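Local coordinates for protein glycosyltransferase (Streptomyces halstedii, PDB 3WAD) that belongs to the GT-B glycosyltransferases, related to the erythromycin biosynthesis protein CIII family, and is built from two Rossmann-like domains, each around a parallel sheet, at residues Tyr105-Thr110 / Thr133-Ile138; Asp114-Ala119 / Ala140-Ala145; Val248-Gly253 / Asn271-Ile276; Cys314-His319 / Arg377-Glu382. All coordinates share one frame; numbering follows the deposited sequence.

Contact 1: residues Tyr105-Thr110 / Thr133-Ile138; sequences YMADST and TYAGPI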
loop_
_atom_site.group_PDB
_atom_site.type_symbol
_atom_site.label_atom_id
_atom_site.label_comp_id
_atom_site.label_asym_id
_atom_site.label_seq_id
_atom_site.Cartn_x
_atom_site.Cartn_y
_atom_site.Cartn_z
ATOM N N TYR B 105 24.984 3.033 15.228
ATOM C CA TYR B 105 24.008 3.827 15.974
ATOM C C TYR B 105 22.583 3.710 15.372
ATOM O O TYR B 105 21.608 3.647 16.105
ATOM C CB TYR B 105 24.446 5.301 15.921
ATOM C CG TYR B 105 23.581 6.205 16.730
ATOM C CD1 TYR B 105 23.940 6.556 18.043
ATOM C CD2 TYR B 105 22.425 6.738 16.182
ATOM C CE1 TYR B 105 23.137 7.423 18.800
ATOM C CE2 TYR B 105 21.595 7.580 16.934
ATOM C CZ TYR B 105 21.965 7.907 18.228
ATOM O OH TYR B 105 21.193 8.760 18.920
ATOM N N MET B 106 22.496 3.735 14.051
ATOM C CA MET B 106 21.246 3.685 13.298
ATOM C C MET B 106 20.590 2.296 13.229
ATOM O O MET B 106 19.401 2.224 12.861
ATOM C CB MET B 106 21.458 4.195 11.849
ATOM C CG MET B 106 21.555 5.692 11.821
ATOM S SD MET B 106 22.443 6.243 10.351
ATOM C CE MET B 106 21.432 5.559 9.036
ATOM N N ALA B 107 21.350 1.223 13.505
ATOM C CA ALA B 107 20.824 -0.163 13.587
ATOM C C ALA B 107 21.633 -0.933 14.637
ATOM O O ALA B 107 22.559 -1.709 14.322
ATOM C CB ALA B 107 20.823 -0.881 12.195
ATOM N N ASP B 108 21.243 -0.643 15.872
ATOM C CA ASP B 108 21.658 -1.150 17.132
ATOM C C ASP B 108 21.939 -2.597 17.350
ATOM O O ASP B 108 21.349 -3.401 16.724
ATOM C CB ASP B 108 20.445 -0.911 18.162
ATOM C CG ASP B 108 20.828 0.110 19.000
ATOM O OD1 ASP B 108 22.027 0.377 18.602
ATOM O OD2 ASP B 108 20.113 0.707 19.821
ATOM N N SER B 109 22.737 -2.890 18.371
ATOM C CA SER B 109 22.850 -4.298 18.827
ATOM C C SER B 109 21.472 -4.824 19.285
ATOM O O SER B 109 21.163 -6.007 19.045
ATOM C CB SER B 109 23.868 -4.427 19.936
ATOM O OG SER B 109 23.329 -3.866 21.085
ATOM N N THR B 110 20.639 -3.944 19.884
ATOM C CA THR B 110 19.255 -4.304 20.242
ATOM C C THR B 110 18.400 -4.508 18.978
ATOM O O THR B 110 17.731 -5.538 18.832
ATOM C CB THR B 110 18.592 -3.307 21.141
ATOM O OG1 THR B 110 19.376 -3.158 22.362
ATOM C CG2 THR B 110 17.140 -3.854 21.510
ATOM N N THR B 133 20.928 0.300 6.393
ATOM C CA THR B 133 20.411 -0.439 7.546
ATOM C C THR B 133 21.134 -1.817 7.788
ATOM O O THR B 133 20.615 -2.875 7.401
ATOM C CB THR B 133 18.834 -0.643 7.374
ATOM O OG1 THR B 133 18.217 0.655 7.193
ATOM C CG2 THR B 133 18.255 -1.273 8.662
ATOM N N TYR B 134 22.261 -1.796 8.455
ATOM C CA TYR B 134 23.164 -2.969 8.484
ATOM C C TYR B 134 22.762 -4.101 9.441
ATOM O O TYR B 134 23.458 -5.119 9.539
ATOM C CB TYR B 134 24.645 -2.543 8.694
ATOM C CG TYR B 134 25.292 -2.170 7.361
ATOM C CD1 TYR B 134 25.164 -0.871 6.812
ATOM C CD2 TYR B 134 25.921 -3.155 6.588
ATOM C CE1 TYR B 134 25.714 -0.564 5.577
ATOM C CE2 TYR B 134 26.477 -2.857 5.382
ATOM C CZ TYR B 134 26.369 -1.564 4.870
ATOM O OH TYR B 134 26.940 -1.342 3.626
ATOM N N ALA B 135 21.657 -3.952 10.153
ATOM C CA ALA B 135 21.018 -5.143 10.696
ATOM C C ALA B 135 20.528 -6.182 9.629
ATOM O O ALA B 135 20.603 -7.418 9.841
ATOM C CB ALA B 135 19.870 -4.709 11.634
ATOM N N GLY B 136 20.061 -5.677 8.475
ATOM C CA GLY B 136 19.577 -6.469 7.333
ATOM C C GLY B 136 20.445 -7.699 6.990
ATOM O O GLY B 136 19.954 -8.871 7.057
ATOM N N PRO B 137 21.722 -7.450 6.588
ATOM C CA PRO B 137 22.590 -8.565 6.181
ATOM C C PRO B 137 22.960 -9.515 7.340
ATOM O O PRO B 137 23.156 -10.658 7.053
ATOM C CB PRO B 137 23.847 -7.862 5.588
ATOM C CG PRO B 137 23.886 -6.486 6.269
ATOM C CD PRO B 137 22.389 -6.128 6.444
ATOM N N ILE B 138 23.135 -9.033 8.575
ATOM C CA ILE B 138 23.401 -9.899 9.754
ATOM C C ILE B 138 22.226 -10.914 9.937
ATOM O O ILE B 138 22.430 -12.203 9.970
ATOM C CB ILE B 138 23.636 -9.064 11.007
ATOM C CG1 ILE B 138 24.784 -8.056 10.767
ATOM C CG2 ILE B 138 23.924 -9.912 12.272
ATOM C CD1 ILE B 138 26.144 -8.723 10.427
#
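Ala107 lays its methyl over the first turn of the helix that starts at Ala135, overlapping backbone as much as side chain. Its CB lies 3.8 Å from Ala135 N and 4.0 Å from Ala135 CB, the methyl of Ala107 coming in over the side of the Ala135 methyl. One residue earlier, Ala107 CB comes within 4.1 Å of Tyr134 N. Thr133 completes the surface at longer range, its CG2 standing 4.4 Å from Ala107 CB. The threonine turns its two branches to different tasks: with OG1 anti to the carbonyl carbon (chi1 -56°), CG2 is the branch left toward Ala107, while OG1 bonds to Asp130 and Phe8 N. Tyr134 likewise sends its ring away from the contact, where its hydroxyl bonds to Val200 O and the ring meets Trp129 edge-to-face. What Ala107 covers is therefore a buried helix start, in which Gly136 N bonds back to Thr133 O at 3.1 Å. This one methyl makes every contact under 4.5 Å between the two segments. Ala107 sits in the short break between helices 89-106 and 109-122, and its carbonyl oxygen accepts a bond from Lys187 of helix 179-188. Facing it, the segment 133-138 leads from strand 126-130 into helix 135-141, whose Ala135 also rests on Met111, Thr112 and Leu115 of helix 109-122.

Contact 2: residues Asp114-Ala119 / Ala140-Ala145; sequences DLVAHA and AEAVGA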
loop_
_atom_site.group_PDB
_atom_site.type_symbol
_atom_site.label_atom_id
_atom_site.label_comp_id
_atom_site.label_asym_id
_atom_site.label_seq_id
_atom_site.Cartn_x
_atom_site.Cartn_y
_atom_site.Cartn_z
ATOM N N ASP B 114 16.978 -8.119 17.866
ATOM C CA ASP B 114 15.542 -8.281 17.533
ATOM C C ASP B 114 15.349 -8.691 16.137
ATOM O O ASP B 114 14.491 -9.528 15.872
ATOM C CB ASP B 114 14.672 -7.019 17.758
ATOM C CG ASP B 114 14.505 -6.686 19.213
ATOM O OD1 ASP B 114 15.251 -7.285 20.036
ATOM O OD2 ASP B 114 13.661 -5.799 19.544
ATOM N N LEU B 115 16.055 -8.083 15.178
ATOM C CA LEU B 115 15.829 -8.552 13.777
ATOM C C LEU B 115 16.322 -10.023 13.519
ATOM O O LEU B 115 15.698 -10.752 12.748
ATOM C CB LEU B 115 16.419 -7.596 12.703
ATOM C CG LEU B 115 16.061 -7.855 11.234
ATOM C CD1 LEU B 115 14.577 -7.504 10.946
ATOM C CD2 LEU B 115 16.936 -6.990 10.303
ATOM N N VAL B 116 17.487 -10.380 14.066
ATOM C CA VAL B 116 17.960 -11.806 13.975
ATOM C C VAL B 116 16.922 -12.810 14.569
ATOM O O VAL B 116 16.476 -13.747 13.886
ATOM C CB VAL B 116 19.303 -11.991 14.623
ATOM C CG1 VAL B 116 19.754 -13.483 14.473
ATOM C CG2 VAL B 116 20.375 -11.055 13.944
ATOM N N ALA B 117 16.492 -12.535 15.806
ATOM C CA ALA B 117 15.429 -13.324 16.451
ATOM C C ALA B 117 14.225 -13.507 15.576
ATOM O O ALA B 117 13.760 -14.636 15.460
ATOM C CB ALA B 117 15.024 -12.762 17.807
ATOM N N HIS B 118 13.706 -12.427 14.943
ATOM C CA HIS B 118 12.592 -12.519 13.972
ATOM C C HIS B 118 12.924 -13.327 12.729
ATOM O O HIS B 118 12.059 -14.063 12.149
ATOM C CB HIS B 118 12.106 -11.114 13.531
ATOM C CG HIS B 118 10.867 -11.151 12.679
ATOM N ND1 HIS B 118 9.655 -11.560 13.179
ATOM C CD2 HIS B 118 10.645 -10.825 11.380
ATOM C CE1 HIS B 118 8.744 -11.517 12.222
ATOM N NE2 HIS B 118 9.317 -11.078 11.112
ATOM N N ALA B 119 14.148 -13.126 12.221
ATOM C CA ALA B 119 14.536 -13.915 11.020
ATOM C C ALA B 119 14.549 -15.415 11.427
ATOM O O ALA B 119 14.034 -16.227 10.684
ATOM C CB ALA B 119 15.906 -13.437 10.350
ATOM N N ALA B 140 19.943 -11.865 7.782
ATOM C CA ALA B 140 19.794 -12.735 6.614
ATOM C C ALA B 140 20.729 -13.925 6.613
ATOM O O ALA B 140 20.356 -14.998 6.104
ATOM C CB ALA B 140 20.015 -11.991 5.305
ATOM N N GLU B 141 21.932 -13.683 7.108
ATOM C CA GLU B 141 23.003 -14.643 7.079
ATOM C C GLU B 141 22.927 -15.595 8.276
ATOM O O GLU B 141 23.617 -16.592 8.326
ATOM C CB GLU B 141 24.340 -13.900 7.123
ATOM C CG GLU B 141 24.537 -13.109 5.833
ATOM C CD GLU B 141 25.305 -13.847 4.779
ATOM O OE1 GLU B 141 25.589 -13.227 3.705
ATOM O OE2 GLU B 141 25.640 -15.038 5.044
ATOM N N ALA B 142 22.123 -15.249 9.270
ATOM C CA ALA B 142 21.894 -16.154 10.355
ATOM C C ALA B 142 21.017 -17.298 9.838
ATOM O O ALA B 142 20.910 -18.314 10.467
ATOM C CB ALA B 142 21.292 -15.395 11.509
ATOM N N VAL B 143 20.492 -17.196 8.636
ATOM C CA VAL B 143 19.505 -18.152 8.159
ATOM C C VAL B 143 19.693 -18.496 6.644
ATOM O O VAL B 143 18.704 -18.955 5.942
ATOM C CB VAL B 143 17.990 -17.702 8.534
ATOM C CG1 VAL B 143 17.829 -17.354 10.062
ATOM C CG2 VAL B 143 17.456 -16.565 7.682
ATOM N N GLY B 144 20.903 -18.189 6.124
ATOM C CA GLY B 144 21.217 -18.401 4.701
ATOM C C GLY B 144 20.100 -17.914 3.805
ATOM O O GLY B 144 19.775 -18.527 2.711
ATOM N N ALA B 145 19.487 -16.779 4.180
ATOM C CA ALA B 145 18.686 -16.204 3.115
ATOM C C ALA B 145 19.634 -15.294 2.332
ATOM O O ALA B 145 20.480 -14.610 2.922
ATOM C CB ALA B 145 17.436 -15.432 3.674
#
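The flat group in this interface is the backbone carbonyl of Ala119, and the methyl CG1 of Val143 lies beside it, 4.0 Å from both Ala119 C and Ala119 O. Being equally far from the two atoms, this methyl rests alongside the C=O bond instead of at its oxygen end. The CB of Ala119 adds a looser apolar touch, 4.4 Å from Val143 CG1. The imidazole of His118 lies on another side of the helix, where its NE2 bonds to His32 and its ring meets Trp122. One turn back toward the N terminus, Val116 CG1 meets the single methyl of Ala142, 3.8 Å from Ala142 CB. That branch stands anti to the backbone N (chi1 -179°), while CG2 meets Ile138 CG2, about one turn earlier on the same neighbouring helix. The contact is thus two small apolar patches, one per turn of helix 109-122. In the turn carrying Ala142 and Val143, Ala145 N reaches back to Ala140 O at 2.8 Å, and Gly144 takes a positive phi. In the N-terminal Rossmann-like domain, helix 109-122 packs on strand 2-6 through Leu115 and Ala119, and on helix 135-141 through Leu115, Val116 and Ala119; Asp114, Ala117 and His118 pack on Arg240 of the second subunit. Segment 140-145 ends helix 135-141 and leads toward strand 147-150.

Contact 3: residues Val248-Gly253 / Asn271-Ile276; sequences VCLTLG and NAVADI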
loop_
_atom_site.group_PDB
_atom_site.type_symbol
_atom_site.label_atom_id
_atom_site.label_comp_id
_atom_site.label_asym_id
_atom_site.label_seq_id
_atom_site.Cartn_x
_atom_site.Cartn_y
_atom_site.Cartn_z
ATOM N N VAL B 248 4.439 26.100 -12.214
ATOM C CA VAL B 248 5.782 25.750 -11.790
ATOM C C VAL B 248 5.676 25.366 -10.330
ATOM O O VAL B 248 4.895 25.955 -9.589
ATOM C CB VAL B 248 6.786 26.917 -11.965
ATOM C CG1 VAL B 248 8.095 26.658 -11.216
ATOM C CG2 VAL B 248 7.068 27.136 -13.480
ATOM N N CYS B 249 6.471 24.368 -9.934
ATOM C CA CYS B 249 6.400 23.826 -8.648
ATOM C C CYS B 249 7.698 24.228 -8.001
ATOM O O CYS B 249 8.767 23.967 -8.516
ATOM C CB CYS B 249 6.228 22.301 -8.751
ATOM S SG CYS B 249 6.466 21.590 -7.127
ATOM N N LEU B 250 7.588 24.903 -6.873
ATOM C CA LEU B 250 8.709 25.374 -6.073
ATOM C C LEU B 250 8.737 24.714 -4.694
ATOM O O LEU B 250 7.873 24.965 -3.866
ATOM C CB LEU B 250 8.602 26.901 -5.908
ATOM C CG LEU B 250 9.630 27.575 -5.037
ATOM C CD1 LEU B 250 11.056 27.456 -5.686
ATOM C CD2 LEU B 250 9.194 29.043 -4.681
ATOM N N THR B 251 9.747 23.879 -4.457
ATOM C CA THR B 251 9.962 23.148 -3.210
ATOM C C THR B 251 11.422 23.331 -2.835
ATOM O O THR B 251 12.196 22.388 -2.929
ATOM C CB THR B 251 9.692 21.579 -3.340
ATOM O OG1 THR B 251 10.390 21.063 -4.460
ATOM C CG2 THR B 251 8.292 21.263 -3.566
ATOM N N LEU B 252 11.786 24.571 -2.497
ATOM C CA LEU B 252 13.143 24.999 -2.119
ATOM C C LEU B 252 13.121 25.725 -0.747
ATOM O O LEU B 252 14.120 26.310 -0.298
ATOM C CB LEU B 252 13.749 25.914 -3.204
ATOM C CG LEU B 252 14.946 25.452 -4.030
ATOM C CD1 LEU B 252 15.701 26.692 -4.370
ATOM C CD2 LEU B 252 15.866 24.492 -3.281
ATOM N N GLY B 253 11.955 25.673 -0.102
ATOM C CA GLY B 253 11.739 26.103 1.273
ATOM C C GLY B 253 12.898 25.866 2.209
ATOM O O GLY B 253 13.389 26.825 2.825
ATOM N N ASN B 271 9.881 36.868 -4.710
ATOM C CA ASN B 271 9.446 37.853 -5.729
ATOM C C ASN B 271 10.115 37.624 -7.064
ATOM O O ASN B 271 9.440 37.656 -8.105
ATOM C CB ASN B 271 9.656 39.311 -5.232
ATOM C CG ASN B 271 8.781 39.651 -4.046
ATOM O OD1 ASN B 271 9.282 40.080 -3.018
ATOM N ND2 ASN B 271 7.477 39.435 -4.161
ATOM N N ALA B 272 11.423 37.340 -7.062
ATOM C CA ALA B 272 12.137 37.089 -8.327
ATOM C C ALA B 272 11.669 35.806 -9.025
ATOM O O ALA B 272 11.308 35.794 -10.224
ATOM C CB ALA B 272 13.612 37.044 -8.106
ATOM N N VAL B 273 11.680 34.720 -8.256
ATOM C CA VAL B 273 11.253 33.426 -8.718
ATOM C C VAL B 273 9.832 33.501 -9.271
ATOM O O VAL B 273 9.552 32.936 -10.343
ATOM C CB VAL B 273 11.380 32.387 -7.580
ATOM C CG1 VAL B 273 10.933 31.080 -8.063
ATOM C CG2 VAL B 273 12.833 32.284 -7.159
ATOM N N ALA B 274 8.950 34.259 -8.618
ATOM C CA ALA B 274 7.591 34.409 -9.166
ATOM C C ALA B 274 7.474 35.291 -10.438
ATOM O O ALA B 274 6.456 35.303 -11.116
ATOM C CB ALA B 274 6.625 34.902 -8.070
ATOM N N ASP B 275 8.520 36.031 -10.775
ATOM C CA ASP B 275 8.402 37.017 -11.861
ATOM C C ASP B 275 8.602 36.344 -13.228
ATOM O O ASP B 275 9.573 36.562 -13.931
ATOM C CB ASP B 275 9.346 38.191 -11.568
ATOM C CG ASP B 275 9.226 39.328 -12.568
ATOM O OD1 ASP B 275 8.144 39.472 -13.210
ATOM O OD2 ASP B 275 10.270 40.025 -12.743
ATOM N N ILE B 276 7.655 35.490 -13.588
ATOM C CA ILE B 276 7.780 34.606 -14.721
ATOM C C ILE B 276 6.399 34.379 -15.311
ATOM O O ILE B 276 5.390 34.628 -14.687
ATOM C CB ILE B 276 8.358 33.203 -14.247
ATOM C CG1 ILE B 276 7.354 32.488 -13.310
ATOM C CG2 ILE B 276 9.733 33.391 -13.555
ATOM C CD1 ILE B 276 7.208 31.037 -13.570
#
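A beta-alpha-beta unit opens the parallel sheet of the C-terminal half of the chain, and here its first strand, 247-251, meets the end of helix 266-274. Val248 and Leu250, two residues apart and so on one face of the strand, each take one partner. Val248 CG2 lies 3.9 Å from Ile276 CD1, the two side chains crossing at a slant. Leu250 CD2 touches Val273 CG1 more loosely, at 4.3 Å. Ile276 already lies beyond the helix, and it is brought back to the strand by an inverse gamma turn centred on Asp275, in which Ile276 N bonds to Ala274 O at 2.8 Å. Its chi2 of 138° departs from a staggered value, carrying CD1 to the valine. All four side chains are hydrocarbon, and the contact between the segments is purely apolar. Val248 and Leu250 are hydrogen-bonded through their backbones to strand 279-283, while Cys249 pairs with strand 314-319 on the other flank. Helix 369-381 closes the same face, with Leu376 and Ile380 on Val248 and Leu372 on Val273; from that helix Arg377 also forms a salt bridge with Asp275.

Contact 4: residues Cys314-His319 / Arg377-Glu382; sequences CAAIVH and RRLIAE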
loop_
_atom_site.group_PDB
_atom_site.type_symbol
_atom_site.label_atom_id
_atom_site.label_comp_id
_atom_site.label_asym_id
_atom_site.label_seq_id
_atom_site.Cartn_x
_atom_site.Cartn_y
_atom_site.Cartn_z
ATOM N N CYS B 314 2.834 20.743 -14.802
ATOM C CA CYS B 314 3.881 21.768 -14.499
ATOM C C CYS B 314 4.875 21.872 -15.611
ATOM O O CYS B 314 5.301 20.856 -16.097
ATOM C CB CYS B 314 4.688 21.450 -13.239
ATOM S SG CYS B 314 3.741 21.762 -11.785
ATOM N N ALA B 315 5.299 23.082 -15.951
ATOM C CA ALA B 315 6.384 23.247 -16.940
ATOM C C ALA B 315 7.751 23.114 -16.268
ATOM O O ALA B 315 8.748 22.936 -16.949
ATOM C CB ALA B 315 6.280 24.640 -17.689
ATOM N N ALA B 316 7.828 23.237 -14.941
ATOM C CA ALA B 316 9.143 23.141 -14.288
ATOM C C ALA B 316 9.006 22.809 -12.817
ATOM O O ALA B 316 7.964 23.093 -12.216
ATOM C CB ALA B 316 9.940 24.434 -14.494
ATOM N N ILE B 317 10.043 22.228 -12.229
ATOM C CA ILE B 317 10.069 22.104 -10.768
ATOM C C ILE B 317 11.439 22.559 -10.326
ATOM O O ILE B 317 12.454 22.189 -10.909
ATOM C CB ILE B 317 9.808 20.626 -10.280
ATOM C CG1 ILE B 317 9.833 20.531 -8.735
ATOM C CG2 ILE B 317 10.754 19.680 -10.987
ATOM C CD1 ILE B 317 9.064 19.329 -8.204
ATOM N N VAL B 318 11.438 23.347 -9.277
ATOM C CA VAL B 318 12.652 23.922 -8.676
ATOM C C VAL B 318 12.823 23.224 -7.373
ATOM O O VAL B 318 11.920 23.339 -6.522
ATOM C CB VAL B 318 12.428 25.466 -8.400
ATOM C CG1 VAL B 318 13.696 26.124 -7.872
ATOM C CG2 VAL B 318 11.976 26.167 -9.682
ATOM N N HIS B 319 13.954 22.542 -7.162
ATOM C CA HIS B 319 14.060 21.756 -5.936
ATOM C C HIS B 319 15.534 21.458 -5.567
ATOM O O HIS B 319 16.466 21.874 -6.290
ATOM C CB HIS B 319 13.183 20.474 -6.086
ATOM C CG HIS B 319 13.767 19.448 -7.000
ATOM N ND1 HIS B 319 13.758 19.570 -8.372
ATOM C CD2 HIS B 319 14.460 18.323 -6.728
ATOM C CE1 HIS B 319 14.364 18.524 -8.906
ATOM N NE2 HIS B 319 14.802 17.754 -7.931
ATOM N N ARG B 377 12.946 31.141 -16.154
ATOM C CA ARG B 377 12.431 31.719 -17.348
ATOM C C ARG B 377 12.922 30.923 -18.565
ATOM O O ARG B 377 12.151 30.702 -19.475
ATOM C CB ARG B 377 12.812 33.203 -17.415
ATOM C CG ARG B 377 11.991 34.076 -16.505
ATOM C CD ARG B 377 12.131 35.549 -16.910
ATOM N NE ARG B 377 12.309 36.490 -15.789
ATOM C CZ ARG B 377 11.920 37.768 -15.814
ATOM N NH1 ARG B 377 11.266 38.262 -16.855
ATOM N NH2 ARG B 377 12.114 38.559 -14.787
ATOM N N ARG B 378 14.177 30.482 -18.597
ATOM C CA ARG B 378 14.637 29.619 -19.700
ATOM C C ARG B 378 13.931 28.274 -19.821
ATOM O O ARG B 378 13.529 27.846 -20.918
ATOM C CB ARG B 378 16.123 29.398 -19.630
ATOM C CG ARG B 378 16.906 30.698 -19.794
ATOM C CD ARG B 378 18.341 30.376 -19.946
ATOM N NE ARG B 378 18.504 29.438 -21.058
ATOM C CZ ARG B 378 19.513 28.588 -21.193
ATOM N NH1 ARG B 378 20.473 28.477 -20.287
ATOM N NH2 ARG B 378 19.546 27.829 -22.258
ATOM N N LEU B 379 13.751 27.615 -18.684
ATOM C CA LEU B 379 13.026 26.319 -18.629
ATOM C C LEU B 379 11.629 26.409 -19.208
ATOM O O LEU B 379 11.193 25.498 -19.944
ATOM C CB LEU B 379 12.951 25.838 -17.187
ATOM C CG LEU B 379 14.285 25.463 -16.551
ATOM C CD1 LEU B 379 14.015 24.781 -15.225
ATOM C CD2 LEU B 379 15.036 24.560 -17.492
ATOM N N ILE B 380 10.969 27.519 -18.886
ATOM C CA ILE B 380 9.639 27.911 -19.361
ATOM C C ILE B 380 9.688 28.221 -20.865
ATOM O O ILE B 380 8.787 27.805 -21.611
ATOM C CB ILE B 380 9.083 29.188 -18.557
ATOM C CG1 ILE B 380 8.269 28.827 -17.325
ATOM C CG2 ILE B 380 8.091 29.979 -19.368
ATOM C CD1 ILE B 380 8.544 27.451 -16.790
ATOM N N ALA B 381 10.741 28.920 -21.314
ATOM C CA ALA B 381 10.766 29.513 -22.680
ATOM C C ALA B 381 11.386 28.625 -23.743
ATOM O O ALA B 381 10.894 28.577 -24.860
ATOM C CB ALA B 381 11.468 30.858 -22.684
ATOM N N GLU B 382 12.479 27.949 -23.427
ATOM C CA GLU B 382 13.144 27.170 -24.459
ATOM C C GLU B 382 12.741 25.706 -24.436
ATOM O O GLU B 382 13.103 24.988 -23.515
ATOM C CB GLU B 382 14.630 27.264 -24.261
ATOM C CG GLU B 382 15.123 28.682 -24.327
ATOM C CD GLU B 382 16.457 28.815 -23.684
ATOM O OE1 GLU B 382 16.676 29.824 -23.025
ATOM O OE2 GLU B 382 17.287 27.894 -23.787
#
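Ile380 reaches strand 314-319 from helix 369-381 with its tip alone. Its CB leaves the helix at an angle to the strand, and CG2, anti to the backbone N, makes no approach within 4.2 Å of the other segment. CG1 then carries CD1 inward: with chi2 at 22°, CD1 is nearly eclipsed with CA, curling over its own backbone toward the alanines, a conformation either strained or loosely fitted. CD1 rests against two neighbouring methyls, 3.7 Å from Ala315 CB and 4.0 Å from Ala316 CB. Leu379 supplies the second finger. Its CD1 extends away from the helix and reaches Ala316 CB at 4.2 Å, so Ala316 receives one methyl from each of two consecutive helix residues. The corner of the chain at Ala315 offers both alanines to the helix, and their small size lets its backbone come close, with CA atoms of Ala315 and Ile380 only 6.2 Å apart. On the solvent side, Arg378 grips Glu382 side-on: NE bonds to OE1 and NH2 to OE2, each at 2.7 Å and nearly straight (167° and 165°). Both oxygens lie close to the guanidinium plane, OE2 using its syn lone pair and OE1 met on the syn side, somewhat out of the carboxylate plane. The chemistry is thus divided: methyls alone join helix to strand, Arg378 and Glu382 pair within the last helical turn, and Arg377 bridges to Asp275.

How the contacts relate
From the N terminus, contact 1 opens at 105-110 and contact 2 at 114-119; they close in the same order, at 133-138 and 140-145, so the two loops cross. Contact 1 sets the break before helix 109-122 against the start of helix 135-141, contact 2 the helix itself against that helix's end, and Leu115 joins them by packing against Ala135 and Gly136. Contact 3 (248-253 with 271-276) closes a short strand-to-helix loop before contact 4 (314-319 with 377-382) closes a longer one. These two touch through probable backbone hydrogen bonds between neighbouring strands. Each pair stays within its own Rossmann-like half; contact centres in different halves are about 41 to 48 Å apart.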